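Local coordinates for protein carbohydrate oxidase (Microdochium nivale, PDB 3RJA) that oxidises the C1 hydroxyl of mono-, oligo- and polysaccharides to the corresponding lactones, using FAD and reducing molecular oxygen to hydrogen peroxide, at residues Val157-Gly162 / Trp200-Phe205. Sequence-based numbering, arbitrary orientation.
Sequences VDSVVG and WKLATF
Val160 packs against both Trp200 and Leu202 on one face of an antiparallel strand pair, which stays hydrogen-bonded on both sides of a one-residue register shift, from Val160-Leu202 to Gly162-Lys201. Val160 has CG1 anti to its backbone N (chi1 179°); CG2, anti to the carbonyl carbon and beside the backbone N, is the branch that lies 3.7 Å from Leu202 CD2. The same methyl meets the six-membered ring of Trp200 obliquely, 3.9 Å from CE3, while CG1 lies beside that carbon too. Phe141 of helix 137-142 and Phe184 of helix 181-190 also pack on Val160, and the Trp200 side chain, whose NE1 is hydrogen-bonded to Ser138 OG, comes within about 5 Å of the bound FAD. An alanine in place of Val160 would probably open a gap beside Leu202 CD2 and Trp200 CE3, leaving the indole less firmly held from this side. Ser159 OG, set between its backbone N and carbonyl carbon (chi1 77°), meets Leu202 CD2 just ahead of the strand and is hydrogen-bonded to Ala156 O. The two Val161 methyls divide: CG1 touches Ala203 CB at 4.1 Å, and CG2 rests near Lys201 O. That oxygen takes two N-H groups, a nearly straight one from Val161 N at 2.9 Å and a longer one from Gly162 N at 3.3 Å. Lys201 N returns a bond to Gly162 O at 2.7 Å, and Ala203 N reaches Ser159 O at 2.8 Å. Lys201 CB and CG lie against the Gly162 carbonyl, and beyond CG the chain runs extended to NZ, which forms a salt bridge with Glu174. Two residues, Val161 and Gly162, thus face the single Lys201, the signature of a classic beta bulge, here where strands 160-166 and 196-206 pair in the antiparallel sheet of a PCMH-type FAD-binding domain.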
loop_
_atom_site.group_PDB
_atom_site.type_symbol
_atom_site.label_atom_id
_atom_site.label_comp_id
_atom_site.label_asym_id
_atom_site.label_seq_id
_atom_site.Cartn_x
_atom_site.Cartn_y
_atom_site.Cartn_z
ATOM N N VAL A 157 5.411 4.565 5.901
ATOM C CA VAL A 157 6.855 4.633 5.703
ATOM C C VAL A 157 7.530 5.774 6.498
ATOM O O VAL A 157 8.671 5.631 6.934
ATOM C CB VAL A 157 7.256 4.668 4.194
ATOM C CG1 VAL A 157 6.979 6.029 3.543
ATOM C CG2 VAL A 157 8.723 4.301 4.015
ATOM N N ASP A 158 6.816 6.878 6.692
ATOM C CA ASP A 158 7.343 8.015 7.437
ATOM C C ASP A 158 7.490 7.758 8.954
ATOM O O ASP A 158 8.177 8.504 9.627
ATOM C CB ASP A 158 6.487 9.248 7.151
ATOM C CG ASP A 158 6.553 9.673 5.683
ATOM O OD1 ASP A 158 7.652 9.527 5.076
ATOM O OD2 ASP A 158 5.501 10.125 5.142
ATOM N N SER A 159 6.873 6.701 9.486
ATOM C CA SER A 159 7.114 6.314 10.882
ATOM C C SER A 159 8.428 5.515 11.067
ATOM O O SER A 159 8.862 5.291 12.177
ATOM C CB SER A 159 5.936 5.458 11.403
ATOM O OG SER A 159 6.057 4.146 10.891
ATOM N N VAL A 160 9.023 5.052 9.974
ATOM C CA VAL A 160 10.171 4.155 10.050
ATOM C C VAL A 160 11.431 4.932 10.438
ATOM O O VAL A 160 11.865 5.843 9.708
ATOM C CB VAL A 160 10.399 3.392 8.697
ATOM C CG1 VAL A 160 11.614 2.474 8.772
ATOM C CG2 VAL A 160 9.124 2.606 8.252
ATOM N N VAL A 161 12.007 4.580 11.582
ATOM C CA VAL A 161 13.267 5.202 12.053
ATOM C C VAL A 161 14.430 4.210 12.038
ATOM O O VAL A 161 15.584 4.598 12.247
ATOM C CB VAL A 161 13.137 5.859 13.454
ATOM C CG1 VAL A 161 12.102 6.985 13.396
ATOM C CG2 VAL A 161 12.757 4.809 14.554
ATOM N N GLY A 162 14.138 2.937 11.799
ATOM C CA GLY A 162 15.207 1.958 11.584
ATOM C C GLY A 162 14.702 0.585 11.158
ATOM O O GLY A 162 13.511 0.281 11.310
ATOM N N TRP A 200 11.051 -4.057 11.987
ATOM C CA TRP A 200 10.755 -2.624 11.724
ATOM C C TRP A 200 10.880 -1.822 13.011
ATOM O O TRP A 200 10.325 -2.214 14.038
ATOM C CB TRP A 200 9.341 -2.437 11.166
ATOM C CG TRP A 200 9.151 -3.090 9.835
ATOM C CD1 TRP A 200 8.726 -4.378 9.584
ATOM C CD2 TRP A 200 9.426 -2.497 8.559
ATOM N NE1 TRP A 200 8.732 -4.610 8.220
ATOM C CE2 TRP A 200 9.140 -3.468 7.572
ATOM C CE3 TRP A 200 9.876 -1.228 8.158
ATOM C CZ2 TRP A 200 9.313 -3.213 6.188
ATOM C CZ3 TRP A 200 10.034 -0.972 6.801
ATOM C CH2 TRP A 200 9.753 -1.958 5.828
ATOM N N LYS A 201 11.566 -0.684 12.955
ATOM C CA LYS A 201 11.639 0.197 14.142
ATOM C C LYS A 201 10.845 1.453 13.858
ATOM O O LYS A 201 11.144 2.206 12.934
ATOM C CB LYS A 201 13.095 0.448 14.559
ATOM C CG LYS A 201 13.909 -0.857 14.628
ATOM C CD LYS A 201 15.357 -0.607 14.928
ATOM C CE LYS A 201 16.208 -1.885 14.831
ATOM N NZ LYS A 201 17.675 -1.487 14.635
ATOM N N LEU A 202 9.795 1.658 14.642
ATOM C CA LEU A 202 8.731 2.592 14.228
ATOM C C LEU A 202 8.421 3.630 15.281
ATOM O O LEU A 202 8.126 3.257 16.427
ATOM C CB LEU A 202 7.432 1.814 13.934
ATOM C CG LEU A 202 7.484 0.683 12.891
ATOM C CD1 LEU A 202 6.086 0.001 12.725
ATOM C CD2 LEU A 202 7.995 1.200 11.538
ATOM N N ALA A 203 8.447 4.909 14.897
ATOM C CA ALA A 203 7.995 5.999 15.774
ATOM C C ALA A 203 6.479 5.920 15.859
ATOM O O ALA A 203 5.825 5.682 14.840
ATOM C CB ALA A 203 8.407 7.393 15.198
ATOM N N THR A 204 5.920 6.141 17.049
ATOM C CA THR A 204 4.466 6.132 17.223
ATOM C C THR A 204 4.021 7.493 17.781
ATOM O O THR A 204 4.869 8.261 18.248
ATOM C CB THR A 204 4.004 5.007 18.177
ATOM O OG1 THR A 204 4.470 5.281 19.518
ATOM C CG2 THR A 204 4.529 3.662 17.704
ATOM N N PHE A 205 2.714 7.779 17.717
ATOM C CA PHE A 205 2.104 8.933 18.412
ATOM C C PHE A 205 1.022 8.462 19.412
ATOM O O PHE A 205 0.509 7.338 19.279
ATOM C CB PHE A 205 1.545 9.985 17.430
ATOM C CG PHE A 205 0.606 9.432 16.360
ATOM C CD1 PHE A 205 -0.786 9.400 16.561
ATOM C CD2 PHE A 205 1.114 9.030 15.116
ATOM C CE1 PHE A 205 -1.652 8.922 15.572
ATOM C CE2 PHE A 205 0.280 8.564 14.112
ATOM C CZ PHE A 205 -1.114 8.494 14.332
#